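Local coordinates for Glyoxalase/bleomycin resistance protein/dioxygenase (Sphaerobacter thermophilus, PDB 4HC5), which belongs to the vicinal oxygen chelate (glyoxalase/bleomycin resistance/dioxygenase) superfamily and may act as a dioxygenase, at the interface of chains A and B. Residues are numbered along the deposited sequence; one frame, centred on the assembly and turned at random. Chains: chain A/B, Glyoxalase/bleomycin resistance protein/dioxygenase.

Contact 1: the interface of chains A and B. Residues chain A 35, 92-93, 96-97, 100; chain B 10-11.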
loop_
_atom_site.group_PDB
_atom_site.type_symbol
_atom_site.label_atom_id
_atom_site.label_comp_id
_atom_site.label_asym_id
_atom_site.label_seq_id
_atom_site.Cartn_x
_atom_site.Cartn_y
_atom_site.Cartn_z
ATOM N N LEU A 35 -5.255 -11.784 -12.429
ATOM C CA LEU A 35 -4.188 -10.779 -12.488
ATOM C C LEU A 35 -2.789 -11.333 -12.573
ATOM O O LEU A 35 -1.839 -10.606 -12.824
ATOM C CB LEU A 35 -4.267 -9.731 -11.395
ATOM C CG LEU A 35 -5.546 -8.888 -11.306
ATOM C CD1 LEU A 35 -5.400 -7.808 -10.237
ATOM C CD2 LEU A 35 -5.956 -8.317 -12.662
ATOM N N GLU A 92 -1.218 -4.793 -23.944
ATOM C CA GLU A 92 -1.386 -6.227 -23.716
ATOM C C GLU A 92 -2.184 -6.498 -22.458
ATOM O O GLU A 92 -3.040 -7.380 -22.429
ATOM C CB GLU A 92 -0.041 -6.925 -23.655
ATOM C CG GLU A 92 -0.181 -8.423 -23.595
ATOM C CD GLU A 92 -0.785 -9.003 -24.900
ATOM O OE1 GLU A 92 -1.407 -10.064 -24.809
ATOM O OE2 GLU A 92 -0.667 -8.403 -26.019
ATOM N N ALA A 93 -1.879 -5.749 -21.390
ATOM C CA ALA A 93 -2.606 -5.935 -20.114
ATOM C C ALA A 93 -4.106 -5.660 -20.333
ATOM O O ALA A 93 -4.987 -6.421 -19.901
ATOM C CB ALA A 93 -2.050 -5.089 -18.968
ATOM N N THR A 96 -5.623 -8.565 -22.638
ATOM C CA THR A 96 -5.768 -9.886 -22.029
ATOM C C THR A 96 -6.658 -9.824 -20.785
ATOM O O THR A 96 -7.510 -10.650 -20.572
ATOM C CB THR A 96 -4.419 -10.438 -21.694
ATOM O OG1 THR A 96 -3.686 -10.525 -22.950
ATOM C CG2 THR A 96 -4.474 -11.760 -20.932
ATOM N N LEU A 97 -6.487 -8.791 -19.967
ATOM C CA LEU A 97 -7.375 -8.677 -18.794
ATOM C C LEU A 97 -8.852 -8.486 -19.166
ATOM O O LEU A 97 -9.736 -9.031 -18.531
ATOM C CB LEU A 97 -6.930 -7.589 -17.804
ATOM C CG LEU A 97 -5.565 -7.868 -17.097
ATOM C CD1 LEU A 97 -5.211 -6.682 -16.177
ATOM C CD2 LEU A 97 -5.540 -9.207 -16.337
ATOM N N ARG A 100 -10.302 -11.750 -19.988
ATOM C CA ARG A 100 -10.402 -12.519 -18.755
ATOM C C ARG A 100 -11.554 -12.033 -17.872
ATOM O O ARG A 100 -11.805 -12.566 -16.800
ATOM C CB ARG A 100 -9.112 -12.534 -17.959
ATOM C CG ARG A 100 -7.996 -13.304 -18.598
ATOM C CD ARG A 100 -6.733 -13.278 -17.781
ATOM N NE ARG A 100 -5.619 -13.907 -18.440
ATOM C CZ ARG A 100 -4.397 -13.914 -17.995
ATOM N NH1 ARG A 100 -3.474 -14.525 -18.701
ATOM N NH2 ARG A 100 -4.117 -13.345 -16.832
HETATM N N MSE B 10 1.052 -9.298 -16.614
HETATM C CA MSE B 10 -0.121 -8.386 -16.560
HETATM C C MSE B 10 0.278 -7.180 -15.685
HETATM O O MSE B 10 0.048 -6.042 -16.046
HETATM C CB MSE B 10 -1.373 -9.070 -16.007
HETATM C CG MSE B 10 -1.848 -10.218 -16.869
HETATM SE SE MSE B 10 -2.459 -9.688 -18.558
HETATM C CE MSE B 10 -0.891 -9.849 -19.654
ATOM N N ILE B 11 0.795 -7.504 -14.492
ATOM C CA ILE B 11 1.163 -6.524 -13.448
ATOM C C ILE B 11 2.569 -6.848 -12.968
ATOM O O ILE B 11 2.820 -7.957 -12.487
ATOM C CB ILE B 11 0.201 -6.557 -12.198
ATOM C CG1 ILE B 11 -1.304 -6.450 -12.631
ATOM C CG2 ILE B 11 0.617 -5.550 -11.107
ATOM C CD1 ILE B 11 -1.690 -5.191 -13.304
HETATM O O HOH W 1 0.925 -10.177 -13.196
#

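Contact 2: the interface of chains A and B. Residues chain A 56-57, 59, 61, 88; chain B 11-14, 60.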
loop_
_atom_site.group_PDB
_atom_site.type_symbol
_atom_site.label_atom_id
_atom_site.label_comp_id
_atom_site.label_asym_id
_atom_site.label_seq_id
_atom_site.Cartn_x
_atom_site.Cartn_y
_atom_site.Cartn_z
ATOM N N PRO A 56 2.837 -9.406 -7.135
ATOM C CA PRO A 56 3.203 -9.560 -8.533
ATOM C C PRO A 56 4.470 -10.373 -8.672
ATOM O O PRO A 56 5.377 -10.236 -7.850
ATOM C CB PRO A 56 3.400 -8.093 -9.026
ATOM C CG PRO A 56 2.559 -7.274 -8.062
ATOM C CD PRO A 56 2.754 -7.996 -6.725
ATOM N N PRO A 57 4.551 -11.227 -9.667
ATOM C CA PRO A 57 5.733 -12.138 -9.771
ATOM C C PRO A 57 7.062 -11.388 -9.799
ATOM O O PRO A 57 7.236 -10.462 -10.570
ATOM C CB PRO A 57 5.517 -12.884 -11.079
ATOM C CG PRO A 57 4.048 -12.806 -11.200
ATOM C CD PRO A 57 3.585 -11.472 -10.718
ATOM N N ALA A 59 8.228 -9.316 -7.564
ATOM C CA ALA A 59 8.183 -8.020 -6.899
ATOM C C ALA A 59 8.335 -8.117 -5.406
ATOM O O ALA A 59 8.108 -9.198 -4.813
ATOM C CB ALA A 59 6.883 -7.277 -7.256
ATOM N N THR A 61 6.895 -5.768 -2.685
ATOM C CA THR A 61 5.754 -5.382 -1.855
ATOM C C THR A 61 4.512 -6.244 -2.229
ATOM O O THR A 61 4.102 -6.284 -3.392
ATOM C CB THR A 61 5.525 -3.898 -1.917
ATOM O OG1 THR A 61 6.670 -3.191 -1.478
ATOM C CG2 THR A 61 4.311 -3.470 -1.084
ATOM N N ARG A 88 4.481 -3.306 -17.725
ATOM C CA ARG A 88 5.409 -2.959 -18.808
ATOM C C ARG A 88 4.798 -2.868 -20.207
ATOM O O ARG A 88 5.405 -2.334 -21.134
ATOM C CB ARG A 88 6.632 -3.877 -18.781
ATOM C CG ARG A 88 7.348 -3.736 -17.430
ATOM C CD ARG A 88 8.854 -4.027 -17.440
ATOM N NE ARG A 88 9.344 -3.856 -16.051
ATOM C CZ ARG A 88 9.353 -4.790 -15.094
ATOM N NH1 ARG A 88 9.807 -4.495 -13.863
ATOM N NH2 ARG A 88 8.920 -6.023 -15.351
ATOM N N ILE B 11 0.795 -7.504 -14.492
ATOM C CA ILE B 11 1.163 -6.524 -13.448
ATOM C C ILE B 11 2.569 -6.848 -12.968
ATOM O O ILE B 11 2.820 -7.957 -12.487
ATOM C CB ILE B 11 0.201 -6.557 -12.198
ATOM C CG1 ILE B 11 -1.304 -6.450 -12.631
ATOM C CG2 ILE B 11 0.617 -5.550 -11.107
ATOM C CD1 ILE B 11 -1.690 -5.191 -13.304
ATOM N N ALA B 12 3.463 -5.833 -13.028
ATOM C CA ALA B 12 4.882 -5.977 -12.692
ATOM C C ALA B 12 5.194 -5.729 -11.217
ATOM O O ALA B 12 5.971 -6.437 -10.618
ATOM C CB ALA B 12 5.732 -5.070 -13.572
ATOM N N TYR B 13 4.582 -4.702 -10.644
ATOM C CA TYR B 13 4.790 -4.336 -9.238
ATOM C C TYR B 13 3.808 -3.256 -8.809
ATOM O O TYR B 13 3.164 -2.580 -9.615
ATOM C CB TYR B 13 6.233 -3.856 -8.940
ATOM C CG TYR B 13 6.704 -2.640 -9.678
ATOM C CD1 TYR B 13 7.272 -2.797 -10.962
ATOM C CD2 TYR B 13 6.668 -1.372 -9.128
ATOM C CE1 TYR B 13 7.834 -1.717 -11.630
ATOM C CE2 TYR B 13 7.169 -0.260 -9.813
ATOM C CZ TYR B 13 7.718 -0.454 -11.073
ATOM O OH TYR B 13 8.231 0.600 -11.777
ATOM N N VAL B 14 3.701 -3.178 -7.497
ATOM C CA VAL B 14 2.936 -2.101 -6.866
ATOM C C VAL B 14 3.733 -0.796 -6.842
ATOM O O VAL B 14 4.859 -0.735 -6.259
ATOM C CB VAL B 14 2.515 -2.442 -5.403
ATOM C CG1 VAL B 14 1.765 -1.266 -4.774
ATOM C CG2 VAL B 14 1.728 -3.783 -5.363
ATOM N N GLN B 60 11.512 -0.223 -3.732
ATOM C CA GLN B 60 10.701 -0.019 -4.945
ATOM C C GLN B 60 9.390 0.732 -4.704
ATOM O O GLN B 60 9.142 1.732 -5.299
ATOM C CB GLN B 60 10.425 -1.372 -5.566
ATOM C CG GLN B 60 9.696 -1.275 -6.879
ATOM C CD GLN B 60 9.584 -2.616 -7.520
ATOM O OE1 GLN B 60 9.092 -3.598 -6.914
ATOM N NE2 GLN B 60 10.048 -2.696 -8.757
HETATM O O HOH W 2 4.999 -4.926 -5.659
HETATM O O HOH W 3 7.418 -3.747 -4.809
HETATM O O HOH W 4 8.034 -7.974 -11.013
#

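Contact 1: the interface of chains A and B
B:Met10, a selenomethionine in the N-terminal arm of chain B, lies against A:Thr96 and A:Leu97 on helix 90-99 of chain A. Both chains are copies of one protein of the vicinal oxygen chelate superfamily, and the patch is part of a two-fold symmetric interface whose biological role the structure alone does not show. Its apolar part centres on the selenium. Atom SE of B:Met10 sits 3.7 Å from the methyl CG2 of A:Thr96, and the two side chains cross at about a right angle. The methyl CG2 is anti to the backbone N, which leaves the hydroxyl OG1 beside that N (chi1 -60°), where it makes a weak hydrogen bond to A:Glu92 O. From A:Leu97 the CD2 branch reaches SE of B:Met10 at 3.8 Å and also touches CG of B:Met10, the side chains sliding past one another in opposite directions. Bends at chi2 (-66°) and chi3 (93°) fold the B:Met10 chain, and its terminal methyl CE approaches CB of A:Thr96. A:Ala93 adds its CA, 4.1 Å from SE of B:Met10.

Polar groups of chain A also touch the stem of B:Met10, in van der Waals contact. The guanidinium NH2 of A:Arg100 lies 3.9 Å from CG of B:Met10; one face of this guanidinium carries the A:Thr96 methyl, offset toward the rim. Backbone O of A:Leu35 meets CB of B:Met10 at 3.6 Å. In turn, the carbonyl O of B:Met10 lies 3.7 Å from CB of A:Ala93.

Hydrogen bonding across the patch runs through water. One molecule binds A:Leu35 O at 2.8 Å, accepts from the backbone N of B:Ile11 and also contacts B:Ile11 O, tying the arm to the loop that follows helix 24-34.

Contact 2: the interface of chains A and B
The ring of A:Pro56 packs against the backbone of B:Ile11, B:Ala12 and B:Tyr13, where the N-terminal arm of chain B enters strand 13-20. Here the packing is close: CB of A:Pro56 stands 3.4 Å from the carbonyl O of B:Ala12, and its CG touches CA of B:Tyr13 and the CG2 branch of B:Ile11. A:Ala59 extends this surface, its methyl CB meeting CB of B:Tyr13 at 3.9 Å. On another flank, the guanidinium of A:Arg88 lays one face over the methyl of B:Ala12, which is offset toward the rim, with NH2 of A:Arg88 3.8 Å from CB of B:Ala12. The A:Arg88 and B:Tyr13 side chains cross at about a right angle, their flat groups 42° apart, with NH1 of A:Arg88 4.1 Å from the ring carbon CE1 of B:Tyr13. One face of the B:Tyr13 ring bears the amide NE2 of B:Gln60 of the same chain, 3.4 Å above the plane and over its centre.

On the looser side the contact is bridged by water. One molecule joins A:Pro57 O to B:Ala12 O. Two others, bonded to each other, form a relay: the first takes a nearly straight hydrogen bond from B:Val14 N at 2.8 Å and binds A:Thr61 O; the second accepts from A:Thr61 N at 3.0 Å and reaches the amide OE1 of B:Gln60. Apolar packing and bridging water together seat the start of strand 13-20 against chain A in the deposited dimer.

Contact 1 and contact 2 lie about 13 Å apart between the centres of their C-alpha atoms and share B:Ile11, so most of their chain B residues follow one another along residues 10-14, with B:Gln60 joining from a separate loop. Contact 1 places the arm against helix 90-99 and the loop after helix 24-34; contact 2 carries it past the loop between strands 49-55 and 62-66. A:Arg88, just ahead of helix 90-99, brings both contacts near the same part of chain A. By two-fold symmetry each chain lays its N-terminal segment on the other, which probably helps to hold the deposited dimer together.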